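Local coordinates for protein glycoside hydrolase, GH17 family (Formosa sp. Hel1_33_131, PDB 6FCG) that hydrolyses laminarin, a beta-1,3-glucan storage polysaccharide of marine microalgae, probably cutting within the chain as an endo-acting glycoside hydrolase of family 17, at residues D159-I164 and K203-T208; Y89-A94 and M117-W122; T242-D247 and G304-A309; F373-K378 and L395-N400. One frame throughout, in Å; residues are numbered along the deposited sequence.

How the interactions relate
Four contacts follow one another along the chain, none nested in or crossing another. Interaction 2 first closes a loop that holds helix 95-109 and sets the end of strand 116-121 against the segment after strand 83-87. Interaction 1 then closes around helix 182-197, and strand 161-168, lying between 116-121 and 206-212 in the sheet, links it to interaction 2, Val163 O lying 2.8 Å from Val119 N in a probable hydrogen bond. Interaction 3 spans a longer excursion containing helix 266-294. It meets interaction 2 across the barrel, where Tyr89 OH is 2.9 Å from Glu305 OE2, another probable hydrogen bond. Interaction 4 closes the short loop around helix 384-388, joining two turns beyond the barrel strands.

Interaction 1. Residues D159-I164 and K203-T208; sequences DIVKVI and KDLWIT
Two adjacent parallel strands of a TIM barrel, 161-168 and 206-212, begin here as the outer arms of a beta-alpha-beta unit. Backbone bonds fix the register. Trp206 N donates to Lys162 O at 3.3 Å, almost straight at 174° but reaching the oxygen from above the carbonyl plane. Ile164 then spans Ile207 in the manner of parallel sheets: its N binds Trp206 O (3.0 Å) and its O accepts from Thr208 N (3.0 Å).

Beta-branched residues suit such extended backbone, and their side chains alternate between the faces. On one face Val163 CG1, anti to its backbone N, crosses obliquely to Thr208 CG2 at 3.9 Å, while CG2 approaches the CB of Trp206, whose indole leads away. On the other, Leu205 has CG anti to the backbone N (chi1 -179°). Its two methyls divide the work: CD1 covers the carbonyl carbon of Lys162 at 3.7 Å, and CD2 meets Ile164 CD1 at 4.0 Å. Thr208 OG1 is hydrogen-bonded to Tyr237 O, in the loop before strand 238-241.

Helix 182-197 packs on the face of Ile164 and Ile207, helix 40-43 covers that of Val163 and Trp206, and strand 116-121 pairs with the far edge of 161-168.

Interaction 2. Residues Y89-A94 and M117-W122; sequences YNVRLA and MMVGAW
The segment 89-91 runs across the end of strand 117-121 at 88°, bringing the CA atoms of Tyr89 and Gly120 within 4.3 Å. This is the loop after strand 83-87 crossing the C-terminal end of the next TIM-barrel strand, the end that bears the active site in this fold. A side chain at residue 120 would point straight at the backbone of Tyr89, so glycine suits the crossing. Its carbonyl oxygen receives a CA-H...O contact from Asn90 CA at 3.3 Å. A water donates to Tyr89 O (2.9 Å) and, more weakly, to Ala121 O, bridging two carbonyls that cannot bond each other.

Val91 CG1, anti to its carbonyl carbon, meets Val119 CG1 at 3.5 Å, the two valines crossing at about a right angle; compact branched residues fill this place without polar needs. Further along, Trp122 CB lies 3.9 Å from Asn90 CB. With CG anti to the backbone N (chi1 -170°), the indole is set so that Tyr89 O sits at its edge, in plane, 3.6 Å from CE3. The indole NE1 is held by Asp124, and Tyr89, whose CB points away from segment 117-122, reaches Glu305 OE2 with its OH.

Asn429 of the second subunit packs on Tyr89, Asn90 and Trp122. Helix 143-156 packs beside the crossing, Glu146 OE1 accepting from both Val91 N and Trp122 N, while strand 116-121 lies between strands 83-87 and 161-168.

Interaction 3. Residues T242-D247 and G304-A309; sequences TYPMHD and GETGWA
A thioether acts as acceptor here: Ala309 N donates a weak hydrogen bond to Met245 SD, 3.5 Å away and nearly straight at 165°. The flexible methionine, its chain bent at chi2 and chi3, also lays CG over the face of Trp308, 3.9 Å from the centroid of the five-membered ring, so that one residue supplies both CH-pi and Met-aromatic contacts. Pro244, at the start of helix 244-250 where no backbone N-H is needed, touches the indole edge with CB. Tyr243 takes the N-cap position.

Segments 242-245 and 305-309 run almost parallel, continuing the neighbouring TIM-barrel strands 238-241 and 301-305. Thr242 N donates to Glu305 O (3.2 Å), nearly along the C=O axis, and Thr306 OG1, anti to its own N, donates a hydrogen bond to Thr242 O (2.6 Å).

Tyr243 OH donates to the anti lone pair of Glu305 OE1 (2.7 Å), with ring and carboxylate 81° apart; Thr306 CA lies over the ring face. A phenylalanine here would lose this hydroxyl bond and would probably leave the carboxylate less firmly oriented. The other oxygen, OE2, is gripped by Arg87 and Tyr89, and these partners are likely to favour the ionised form. In clan GH-A the end of the seventh strand carries the nucleophile, a role consistent with the place of Glu305.

Interaction 4. Residues F373-K378 and L395-N400; sequences FTVDGK and LTRGGN
Two beta turns face each other here: a type I turn, Thr374 to Gly377, and the type I' turn of a tight hairpin, Arg397 to Asn400, whose Gly398 and Gly399 suit its positive phi angles. Arg397 crosses between them. Its CB points toward Gly377, where a side chain would collide with it. CG stands anti to the backbone N (chi1 -160°), and CD passes 4.2 Å from Gly377 CA. After a bend at chi3, NE donates to Val375 O at 3.1 Å, almost straight at 174°, with the oxygen in the guanidinium plane. Beyond it NH2 lies 4.3 Å from Val375 CG2, while NH1 forms a salt bridge with Asp74 and the guanidinium makes a cation-pi contact with Phe353. A leucine here would lose the bond to Val375 O and the charge that meets Asp74, and would probably loosen the hairpin's hold on the turn. Asn400 adds a second link: ND2 donates to a lone pair of Asp376 O at 3.2 Å, in the carbonyl plane.

Interaction 1. Residues D159-I164 and K203-T208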
loop_
_atom_site.group_PDB
_atom_site.type_symbol
_atom_site.label_atom_id
_atom_site.label_comp_id
_atom_site.label_asym_id
_atom_site.label_seq_id
_atom_site.Cartn_x
_atom_site.Cartn_y
_atom_site.Cartn_z
ATOM N N ASP A 159 -30.681 -26.462 -41.939
ATOM C CA ASP A 159 -29.489 -26.511 -42.776
ATOM C C ASP A 159 -28.289 -25.785 -42.152
ATOM O O ASP A 159 -27.162 -25.917 -42.646
ATOM C CB ASP A 159 -29.794 -25.942 -44.193
ATOM C CG ASP A 159 -30.258 -24.432 -44.188
ATOM O OD1 ASP A 159 -31.296 -24.068 -43.540
ATOM O OD2 ASP A 159 -29.591 -23.619 -44.894
ATOM N N ILE A 160 -28.553 -24.946 -41.142
ATOM C CA ILE A 160 -27.545 -24.134 -40.475
ATOM C C ILE A 160 -27.333 -24.593 -39.035
ATOM O O ILE A 160 -26.194 -24.809 -38.614
ATOM C CB ILE A 160 -27.957 -22.653 -40.483
ATOM C CG1 ILE A 160 -28.065 -22.147 -41.920
ATOM C CG2 ILE A 160 -26.939 -21.793 -39.717
ATOM C CD1 ILE A 160 -28.836 -20.851 -42.038
ATOM N N VAL A 161 -28.426 -24.712 -38.277
ATOM C CA VAL A 161 -28.379 -25.100 -36.860
ATOM C C VAL A 161 -28.039 -26.587 -36.727
ATOM O O VAL A 161 -28.844 -27.442 -37.096
ATOM C CB VAL A 161 -29.719 -24.805 -36.157
ATOM C CG1 VAL A 161 -29.714 -25.318 -34.727
ATOM C CG2 VAL A 161 -29.996 -23.315 -36.181
ATOM N N LYS A 162 -26.855 -26.877 -36.208
ATOM C CA LYS A 162 -26.404 -28.252 -35.991
ATOM C C LYS A 162 -26.324 -28.702 -34.540
ATOM O O LYS A 162 -26.178 -29.889 -34.291
ATOM C CB LYS A 162 -25.029 -28.430 -36.613
ATOM C CG LYS A 162 -25.001 -28.111 -38.083
ATOM C CD LYS A 162 -25.864 -29.076 -38.894
ATOM C CE LYS A 162 -26.295 -28.479 -40.222
ATOM N NZ LYS A 162 -27.398 -29.296 -40.757
ATOM N N VAL A 163 -26.401 -27.762 -33.599
ATOM C CA VAL A 163 -26.295 -28.059 -32.172
ATOM C C VAL A 163 -27.192 -27.107 -31.399
ATOM O O VAL A 163 -27.278 -25.917 -31.709
ATOM C CB VAL A 163 -24.823 -27.924 -31.657
ATOM C CG1 VAL A 163 -24.733 -28.104 -30.127
ATOM C CG2 VAL A 163 -23.877 -28.911 -32.324
ATOM N N ILE A 164 -27.865 -27.654 -30.385
ATOM C CA ILE A 164 -28.450 -26.831 -29.331
ATOM C C ILE A 164 -27.693 -27.089 -28.030
ATOM O O ILE A 164 -27.546 -28.220 -27.623
ATOM C CB ILE A 164 -29.927 -27.089 -29.141
ATOM C CG1 ILE A 164 -30.681 -26.757 -30.421
ATOM C CG2 ILE A 164 -30.458 -26.228 -27.995
ATOM C CD1 ILE A 164 -32.167 -27.051 -30.381
ATOM N N LYS A 203 -32.870 -36.277 -36.178
ATOM C CA LYS A 203 -32.115 -37.222 -35.348
ATOM C C LYS A 203 -30.619 -36.945 -35.313
ATOM O O LYS A 203 -29.933 -37.433 -34.405
ATOM C CB LYS A 203 -32.427 -38.660 -35.744
ATOM C CG LYS A 203 -33.705 -39.114 -35.077
ATOM C CD LYS A 203 -34.124 -40.479 -35.549
ATOM C CE LYS A 203 -35.450 -40.930 -34.932
ATOM N NZ LYS A 203 -35.733 -42.275 -35.497
ATOM N N ASP A 204 -30.125 -36.183 -36.293
ATOM C CA ASP A 204 -28.712 -35.784 -36.346
ATOM C C ASP A 204 -28.332 -34.477 -35.614
ATOM O O ASP A 204 -27.147 -34.114 -35.572
ATOM C CB ASP A 204 -28.286 -35.667 -37.801
ATOM C CG ASP A 204 -28.281 -37.009 -38.527
ATOM O OD1 ASP A 204 -27.731 -37.990 -37.981
ATOM O OD2 ASP A 204 -28.791 -37.063 -39.672
ATOM N N LEU A 205 -29.333 -33.794 -35.061
ATOM C CA LEU A 205 -29.140 -32.597 -34.255
ATOM C C LEU A 205 -28.550 -32.988 -32.928
ATOM O O LEU A 205 -29.087 -33.857 -32.247
ATOM C CB LEU A 205 -30.477 -31.884 -34.010
ATOM C CG LEU A 205 -30.445 -30.598 -33.202
ATOM C CD1 LEU A 205 -29.867 -29.462 -34.011
ATOM C CD2 LEU A 205 -31.825 -30.232 -32.724
ATOM N N TRP A 206 -27.426 -32.393 -32.578
ATOM C CA TRP A 206 -26.727 -32.768 -31.365
ATOM C C TRP A 206 -27.110 -31.844 -30.218
ATOM O O TRP A 206 -27.255 -30.641 -30.411
ATOM C CB TRP A 206 -25.204 -32.814 -31.618
ATOM C CG TRP A 206 -24.707 -34.176 -32.026
ATOM C CD1 TRP A 206 -25.458 -35.210 -32.491
ATOM C CD2 TRP A 206 -23.351 -34.641 -32.020
ATOM N NE1 TRP A 206 -24.662 -36.289 -32.772
ATOM C CE2 TRP A 206 -23.364 -35.965 -32.512
ATOM C CE3 TRP A 206 -22.135 -34.068 -31.664
ATOM C CZ2 TRP A 206 -22.219 -36.730 -32.632
ATOM C CZ3 TRP A 206 -20.978 -34.822 -31.793
ATOM C CH2 TRP A 206 -21.032 -36.145 -32.274
ATOM N N ILE A 207 -27.251 -32.420 -29.023
ATOM C CA ILE A 207 -27.616 -31.669 -27.834
ATOM C C ILE A 207 -26.472 -31.705 -26.854
ATOM O O ILE A 207 -25.837 -32.736 -26.666
ATOM C CB ILE A 207 -28.860 -32.253 -27.175
ATOM C CG1 ILE A 207 -29.965 -32.502 -28.212
ATOM C CG2 ILE A 207 -29.363 -31.317 -26.077
ATOM C CD1 ILE A 207 -30.458 -31.260 -28.945
ATOM N N THR A 208 -26.206 -30.570 -26.217
ATOM C CA THR A 208 -25.129 -30.465 -25.213
ATOM C C THR A 208 -25.495 -29.439 -24.177
ATOM O O THR A 208 -26.608 -28.902 -24.184
ATOM C CB THR A 208 -23.771 -30.088 -25.870
ATOM O OG1 THR A 208 -22.695 -30.237 -24.943
ATOM C CG2 THR A 208 -23.783 -28.650 -26.423
#

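Interaction 2. Residues Y89-A94 and M117-W122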
loop_
_atom_site.group_PDB
_atom_site.type_symbol
_atom_site.label_atom_id
_atom_site.label_comp_id
_atom_site.label_asym_id
_atom_site.label_seq_id
_atom_site.Cartn_x
_atom_site.Cartn_y
_atom_site.Cartn_z
ATOM N N TYR A 89 -25.388 -17.425 -27.684
ATOM C CA TYR A 89 -25.593 -17.557 -26.205
ATOM C C TYR A 89 -27.040 -17.558 -25.694
ATOM O O TYR A 89 -27.359 -18.264 -24.729
ATOM C CB TYR A 89 -24.757 -16.504 -25.465
ATOM C CG TYR A 89 -23.293 -16.823 -25.549
ATOM C CD1 TYR A 89 -22.541 -16.406 -26.640
ATOM C CD2 TYR A 89 -22.661 -17.578 -24.559
ATOM C CE1 TYR A 89 -21.199 -16.749 -26.757
ATOM C CE2 TYR A 89 -21.316 -17.899 -24.648
ATOM C CZ TYR A 89 -20.583 -17.491 -25.749
ATOM O OH TYR A 89 -19.249 -17.787 -25.853
ATOM N N ASN A 90 -27.894 -16.767 -26.330
ATOM C CA ASN A 90 -29.299 -16.823 -26.033
ATOM C C ASN A 90 -30.143 -16.654 -27.280
ATOM O O ASN A 90 -29.654 -16.254 -28.331
ATOM C CB ASN A 90 -29.683 -15.776 -25.008
ATOM C CG ASN A 90 -29.518 -14.375 -25.521
ATOM O OD1 ASN A 90 -28.431 -13.826 -25.429
ATOM N ND2 ASN A 90 -30.557 -13.783 -26.045
ATOM N N VAL A 91 -31.397 -17.038 -27.121
ATOM C CA VAL A 91 -32.454 -16.869 -28.115
ATOM C C VAL A 91 -33.625 -16.018 -27.600
ATOM O O VAL A 91 -34.738 -16.064 -28.109
ATOM C CB VAL A 91 -32.930 -18.194 -28.726
ATOM C CG1 VAL A 91 -31.806 -18.915 -29.427
ATOM C CG2 VAL A 91 -33.575 -19.192 -27.737
ATOM N N ARG A 92 -33.346 -15.205 -26.585
ATOM C CA ARG A 92 -34.298 -14.258 -26.020
ATOM C C ARG A 92 -34.305 -12.960 -26.831
ATOM O O ARG A 92 -35.350 -12.416 -27.175
ATOM C CB ARG A 92 -33.883 -13.979 -24.571
ATOM C CG ARG A 92 -34.943 -13.452 -23.644
ATOM C CD ARG A 92 -34.316 -13.023 -22.324
ATOM N NE ARG A 92 -34.316 -11.573 -22.298
ATOM C CZ ARG A 92 -33.272 -10.777 -22.194
ATOM N NH1 ARG A 92 -32.051 -11.231 -22.067
ATOM N NH2 ARG A 92 -33.477 -9.477 -22.224
ATOM N N LEU A 93 -33.128 -12.399 -27.041
ATOM C CA LEU A 93 -32.989 -11.233 -27.847
ATOM C C LEU A 93 -32.955 -11.711 -29.279
ATOM O O LEU A 93 -32.706 -12.879 -29.550
ATOM C CB LEU A 93 -31.710 -10.474 -27.451
ATOM C CG LEU A 93 -31.621 -10.013 -25.969
ATOM C CD1 LEU A 93 -30.310 -9.279 -25.684
ATOM C CD2 LEU A 93 -32.804 -9.139 -25.533
ATOM N N ALA A 94 -33.162 -10.779 -30.198
ATOM C CA ALA A 94 -33.302 -11.060 -31.645
ATOM C C ALA A 94 -32.003 -11.517 -32.332
ATOM O O ALA A 94 -32.053 -12.116 -33.405
ATOM C CB ALA A 94 -33.818 -9.811 -32.344
ATOM N N MET A 117 -24.212 -23.268 -37.183
ATOM C CA MET A 117 -24.452 -22.651 -35.878
ATOM C C MET A 117 -24.703 -23.634 -34.743
ATOM O O MET A 117 -25.458 -24.586 -34.889
ATOM C CB MET A 117 -25.619 -21.688 -35.952
ATOM C CG MET A 117 -25.788 -20.848 -34.685
ATOM S SD MET A 117 -26.902 -19.399 -34.783
ATOM C CE MET A 117 -26.392 -18.666 -36.323
ATOM N N MET A 118 -24.032 -23.377 -33.615
ATOM C CA MET A 118 -24.313 -23.965 -32.291
ATOM C C MET A 118 -25.167 -22.953 -31.558
ATOM O O MET A 118 -24.675 -21.890 -31.222
ATOM C CB MET A 118 -23.003 -24.197 -31.555
ATOM C CG MET A 118 -23.120 -24.739 -30.134
ATOM S SD MET A 118 -21.500 -24.827 -29.314
ATOM C CE MET A 118 -22.038 -25.225 -27.664
ATOM N N VAL A 119 -26.461 -23.245 -31.369
ATOM C CA VAL A 119 -27.401 -22.283 -30.778
ATOM C C VAL A 119 -27.498 -22.490 -29.291
ATOM O O VAL A 119 -27.796 -23.574 -28.823
ATOM C CB VAL A 119 -28.797 -22.380 -31.369
ATOM C CG1 VAL A 119 -29.782 -21.516 -30.596
ATOM C CG2 VAL A 119 -28.785 -21.933 -32.804
ATOM N N GLY A 120 -27.256 -21.416 -28.552
ATOM C CA GLY A 120 -27.341 -21.405 -27.102
ATOM C C GLY A 120 -28.711 -21.000 -26.631
ATOM O O GLY A 120 -29.249 -19.959 -27.028
ATOM N N ALA A 121 -29.282 -21.867 -25.804
ATOM C CA ALA A 121 -30.504 -21.579 -25.074
ATOM C C ALA A 121 -30.029 -21.221 -23.673
ATOM O O ALA A 121 -29.373 -22.050 -23.013
ATOM C CB ALA A 121 -31.403 -22.799 -25.042
ATOM N N TRP A 122 -30.314 -19.997 -23.240
ATOM C CA TRP A 122 -29.873 -19.553 -21.928
ATOM C C TRP A 122 -30.791 -20.100 -20.830
ATOM O O TRP A 122 -32.016 -20.013 -20.935
ATOM C CB TRP A 122 -29.821 -18.041 -21.835
ATOM C CG TRP A 122 -29.136 -17.595 -20.582
ATOM C CD1 TRP A 122 -29.698 -17.478 -19.334
ATOM C CD2 TRP A 122 -27.767 -17.246 -20.436
ATOM N NE1 TRP A 122 -28.746 -17.079 -18.431
ATOM C CE2 TRP A 122 -27.556 -16.920 -19.080
ATOM C CE3 TRP A 122 -26.701 -17.170 -21.312
ATOM C CZ2 TRP A 122 -26.314 -16.520 -18.589
ATOM C CZ3 TRP A 122 -25.458 -16.775 -20.822
ATOM C CH2 TRP A 122 -25.274 -16.446 -19.478
HETATM O O HOH W 1 -26.513 -20.736 -23.526
#

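Interaction 3. Residues T242-D247 and G304-A309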
loop_
_atom_site.group_PDB
_atom_site.type_symbol
_atom_site.label_atom_id
_atom_site.label_comp_id
_atom_site.label_asym_id
_atom_site.label_seq_id
_atom_site.Cartn_x
_atom_site.Cartn_y
_atom_site.Cartn_z
ATOM N N THR A 242 -12.417 -23.743 -20.538
ATOM C CA THR A 242 -11.215 -23.609 -19.717
ATOM C C THR A 242 -10.551 -22.276 -19.990
ATOM O O THR A 242 -10.417 -21.890 -21.147
ATOM C CB THR A 242 -10.234 -24.764 -19.968
ATOM O OG1 THR A 242 -9.013 -24.513 -19.280
ATOM C CG2 THR A 242 -9.946 -24.940 -21.453
ATOM N N TYR A 243 -10.128 -21.584 -18.924
ATOM C CA TYR A 243 -9.629 -20.206 -19.027
ATOM C C TYR A 243 -8.345 -19.932 -18.255
ATOM O O TYR A 243 -8.359 -19.304 -17.203
ATOM C CB TYR A 243 -10.728 -19.220 -18.607
ATOM C CG TYR A 243 -11.613 -18.741 -19.757
ATOM C CD1 TYR A 243 -11.174 -17.735 -20.609
ATOM C CD2 TYR A 243 -12.877 -19.307 -19.981
ATOM C CE1 TYR A 243 -11.963 -17.297 -21.652
ATOM C CE2 TYR A 243 -13.684 -18.886 -21.026
ATOM C CZ TYR A 243 -13.224 -17.883 -21.860
ATOM O OH TYR A 243 -13.994 -17.413 -22.886
ATOM N N PRO A 244 -7.207 -20.399 -18.793
ATOM C CA PRO A 244 -5.911 -20.062 -18.199
ATOM C C PRO A 244 -5.730 -18.552 -17.962
ATOM O O PRO A 244 -5.192 -18.184 -16.916
ATOM C CB PRO A 244 -4.883 -20.596 -19.222
ATOM C CG PRO A 244 -5.618 -21.492 -20.130
ATOM C CD PRO A 244 -7.081 -21.458 -19.821
ATOM N N MET A 245 -6.143 -17.700 -18.915
ATOM C CA MET A 245 -5.934 -16.251 -18.774
ATOM C C MET A 245 -6.448 -15.764 -17.432
ATOM O O MET A 245 -5.764 -15.077 -16.708
ATOM C CB MET A 245 -6.608 -15.463 -19.886
ATOM C CG MET A 245 -6.173 -14.001 -19.927
ATOM S SD MET A 245 -7.524 -12.831 -20.130
ATOM C CE MET A 245 -8.472 -13.037 -18.640
ATOM N N HIS A 246 -7.669 -16.153 -17.097
ATOM C CA HIS A 246 -8.241 -15.794 -15.808
ATOM C C HIS A 246 -7.457 -16.366 -14.646
ATOM O O HIS A 246 -7.312 -15.704 -13.637
ATOM C CB HIS A 246 -9.708 -16.219 -15.737
ATOM C CG HIS A 246 -10.593 -15.362 -16.574
ATOM N ND1 HIS A 246 -11.232 -15.815 -17.708
ATOM C CD2 HIS A 246 -10.898 -14.052 -16.471
ATOM C CE1 HIS A 246 -11.925 -14.827 -18.247
ATOM N NE2 HIS A 246 -11.738 -13.747 -17.513
ATOM N N ASP A 247 -6.989 -17.600 -14.784
ATOM C CA ASP A 247 -6.244 -18.228 -13.728
ATOM C C ASP A 247 -4.850 -17.640 -13.529
ATOM O O ASP A 247 -4.304 -17.766 -12.437
ATOM C CB ASP A 247 -6.233 -19.759 -13.892
ATOM C CG ASP A 247 -7.579 -20.400 -13.533
ATOM O OD1 ASP A 247 -8.418 -19.740 -12.888
ATOM O OD2 ASP A 247 -7.802 -21.585 -13.858
ATOM N N GLY A 304 -15.892 -25.625 -25.876
ATOM C CA GLY A 304 -16.925 -24.638 -26.118
ATOM C C GLY A 304 -16.518 -23.193 -25.878
ATOM O O GLY A 304 -17.200 -22.281 -26.362
ATOM N N GLU A 305 -15.482 -22.971 -25.075
ATOM C CA GLU A 305 -15.055 -21.621 -24.799
ATOM C C GLU A 305 -13.655 -21.598 -24.200
ATOM O O GLU A 305 -13.382 -22.254 -23.214
ATOM C CB GLU A 305 -16.073 -20.876 -23.904
ATOM C CG GLU A 305 -16.190 -19.372 -24.201
ATOM C CD GLU A 305 -17.125 -18.636 -23.242
ATOM O OE1 GLU A 305 -16.620 -17.824 -22.410
ATOM O OE2 GLU A 305 -18.365 -18.865 -23.284
ATOM N N THR A 306 -12.778 -20.831 -24.826
ATOM C CA THR A 306 -11.539 -20.381 -24.201
ATOM C C THR A 306 -11.056 -19.143 -24.958
ATOM O O THR A 306 -11.408 -18.954 -26.116
ATOM C CB THR A 306 -10.455 -21.466 -24.179
ATOM O OG1 THR A 306 -9.370 -21.027 -23.355
ATOM C CG2 THR A 306 -9.922 -21.760 -25.587
ATOM N N GLY A 307 -10.250 -18.321 -24.309
ATOM C CA GLY A 307 -9.804 -17.072 -24.894
ATOM C C GLY A 307 -8.795 -16.331 -24.039
ATOM O O GLY A 307 -8.597 -16.647 -22.882
ATOM N N TRP A 308 -8.148 -15.341 -24.638
ATOM C CA TRP A 308 -7.095 -14.570 -23.987
ATOM C C TRP A 308 -7.166 -13.108 -24.460
ATOM O O TRP A 308 -6.854 -12.814 -25.597
ATOM C CB TRP A 308 -5.749 -15.195 -24.354
ATOM C CG TRP A 308 -4.624 -14.791 -23.522
ATOM C CD1 TRP A 308 -3.979 -13.578 -23.539
ATOM C CD2 TRP A 308 -3.960 -15.581 -22.550
ATOM N NE1 TRP A 308 -2.958 -13.573 -22.631
ATOM C CE2 TRP A 308 -2.932 -14.786 -21.995
ATOM C CE3 TRP A 308 -4.135 -16.876 -22.079
ATOM C CZ2 TRP A 308 -2.077 -15.249 -21.010
ATOM C CZ3 TRP A 308 -3.294 -17.340 -21.093
ATOM C CH2 TRP A 308 -2.272 -16.528 -20.568
ATOM N N ALA A 309 -7.589 -12.208 -23.578
ATOM C CA ALA A 309 -7.858 -10.840 -23.965
ATOM C C ALA A 309 -6.610 -10.053 -24.298
ATOM O O ALA A 309 -5.513 -10.333 -23.774
ATOM C CB ALA A 309 -8.650 -10.158 -22.883
HETATM O O HOH W 2 -7.253 -18.573 -21.422
#

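Interaction 4. Residues F373-K378 and L395-N400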
loop_
_atom_site.group_PDB
_atom_site.type_symbol
_atom_site.label_atom_id
_atom_site.label_comp_id
_atom_site.label_asym_id
_atom_site.label_seq_id
_atom_site.Cartn_x
_atom_site.Cartn_y
_atom_site.Cartn_z
ATOM N N PHE A 373 -10.571 -9.392 -33.766
ATOM C CA PHE A 373 -10.687 -8.062 -34.378
ATOM C C PHE A 373 -11.151 -7.069 -33.329
ATOM O O PHE A 373 -11.831 -7.455 -32.348
ATOM C CB PHE A 373 -11.759 -8.040 -35.498
ATOM C CG PHE A 373 -11.506 -8.982 -36.635
ATOM C CD1 PHE A 373 -11.963 -10.278 -36.607
ATOM C CD2 PHE A 373 -10.822 -8.543 -37.771
ATOM C CE1 PHE A 373 -11.718 -11.130 -37.658
ATOM C CE2 PHE A 373 -10.574 -9.406 -38.828
ATOM C CZ PHE A 373 -11.036 -10.695 -38.774
ATOM N N THR A 374 -10.888 -5.785 -33.607
ATOM C CA THR A 374 -11.355 -4.675 -32.762
ATOM C C THR A 374 -12.800 -4.418 -33.138
ATOM O O THR A 374 -13.280 -4.942 -34.132
ATOM C CB THR A 374 -10.526 -3.366 -32.861
ATOM O OG1 THR A 374 -10.799 -2.642 -34.077
ATOM C CG2 THR A 374 -9.040 -3.596 -32.701
ATOM N N VAL A 375 -13.499 -3.607 -32.361
ATOM C CA VAL A 375 -14.900 -3.291 -32.697
ATOM C C VAL A 375 -14.979 -2.623 -34.108
ATOM O O VAL A 375 -15.887 -2.890 -34.867
ATOM C CB VAL A 375 -15.658 -2.528 -31.575
ATOM C CG1 VAL A 375 -15.118 -1.129 -31.408
ATOM C CG2 VAL A 375 -17.144 -2.459 -31.871
ATOM N N ASP A 376 -13.995 -1.781 -34.444
ATOM C CA ASP A 376 -13.926 -1.065 -35.733
ATOM C C ASP A 376 -13.439 -1.918 -36.912
ATOM O O ASP A 376 -13.357 -1.430 -38.031
ATOM C CB ASP A 376 -13.014 0.178 -35.616
ATOM C CG ASP A 376 -13.485 1.180 -34.536
ATOM O OD1 ASP A 376 -14.678 1.574 -34.515
ATOM O OD2 ASP A 376 -12.649 1.564 -33.695
ATOM N N GLY A 377 -13.112 -3.183 -36.672
ATOM C CA GLY A 377 -12.749 -4.098 -37.732
ATOM C C GLY A 377 -11.268 -4.145 -38.013
ATOM O O GLY A 377 -10.873 -4.695 -39.031
ATOM N N LYS A 378 -10.441 -3.593 -37.129
ATOM C CA LYS A 378 -9.007 -3.773 -37.237
ATOM C C LYS A 378 -8.582 -5.178 -36.799
ATOM O O LYS A 378 -9.084 -5.718 -35.818
ATOM C CB LYS A 378 -8.263 -2.751 -36.408
ATOM C CG LYS A 378 -8.424 -1.329 -36.910
ATOM C CD LYS A 378 -7.141 -0.544 -36.661
ATOM C CE LYS A 378 -7.154 0.824 -37.324
ATOM N NZ LYS A 378 -8.169 1.680 -36.654
ATOM N N LEU A 395 -13.567 -6.411 -48.221
ATOM C CA LEU A 395 -14.502 -6.571 -47.113
ATOM C C LEU A 395 -14.412 -5.400 -46.191
ATOM O O LEU A 395 -13.372 -4.766 -46.052
ATOM C CB LEU A 395 -14.202 -7.868 -46.363
ATOM C CG LEU A 395 -14.529 -9.180 -47.130
ATOM C CD1 LEU A 395 -14.219 -10.328 -46.171
ATOM C CD2 LEU A 395 -15.924 -9.314 -47.739
ATOM N N THR A 396 -15.503 -5.172 -45.501
ATOM C CA THR A 396 -15.737 -3.958 -44.753
ATOM C C THR A 396 -16.443 -4.317 -43.431
ATOM O O THR A 396 -17.212 -5.266 -43.397
ATOM C CB THR A 396 -16.572 -3.023 -45.683
ATOM O OG1 THR A 396 -15.804 -1.889 -46.029
ATOM C CG2 THR A 396 -17.971 -2.564 -45.121
ATOM N N ARG A 397 -16.164 -3.579 -42.358
ATOM C CA ARG A 397 -17.045 -3.556 -41.176
ATOM C C ARG A 397 -17.415 -2.116 -40.837
ATOM O O ARG A 397 -16.551 -1.315 -40.531
ATOM C CB ARG A 397 -16.411 -4.270 -39.954
ATOM C CG ARG A 397 -17.409 -4.701 -38.875
ATOM C CD ARG A 397 -16.715 -5.445 -37.763
ATOM N NE ARG A 397 -17.145 -5.306 -36.365
ATOM C CZ ARG A 397 -18.038 -6.014 -35.695
ATOM N NH1 ARG A 397 -18.794 -6.902 -36.275
ATOM N NH2 ARG A 397 -18.208 -5.797 -34.410
ATOM N N GLY A 398 -18.704 -1.795 -40.943
ATOM C CA GLY A 398 -19.248 -0.456 -40.624
ATOM C C GLY A 398 -18.676 0.660 -41.481
ATOM O O GLY A 398 -18.468 1.752 -40.993
ATOM N N GLY A 399 -18.345 0.361 -42.735
ATOM C CA GLY A 399 -17.579 1.269 -43.579
ATOM C C GLY A 399 -16.051 1.161 -43.576
ATOM O O GLY A 399 -15.410 1.631 -44.509
ATOM N N ASN A 400 -15.438 0.534 -42.581
ATOM C CA ASN A 400 -13.963 0.447 -42.516
ATOM C C ASN A 400 -13.377 -0.779 -43.203
ATOM O O ASN A 400 -13.909 -1.881 -43.044
ATOM C CB ASN A 400 -13.502 0.448 -41.068
ATOM C CG ASN A 400 -14.091 1.599 -40.297
ATOM O OD1 ASN A 400 -14.215 2.692 -40.815
ATOM N ND2 ASN A 400 -14.466 1.358 -39.061
#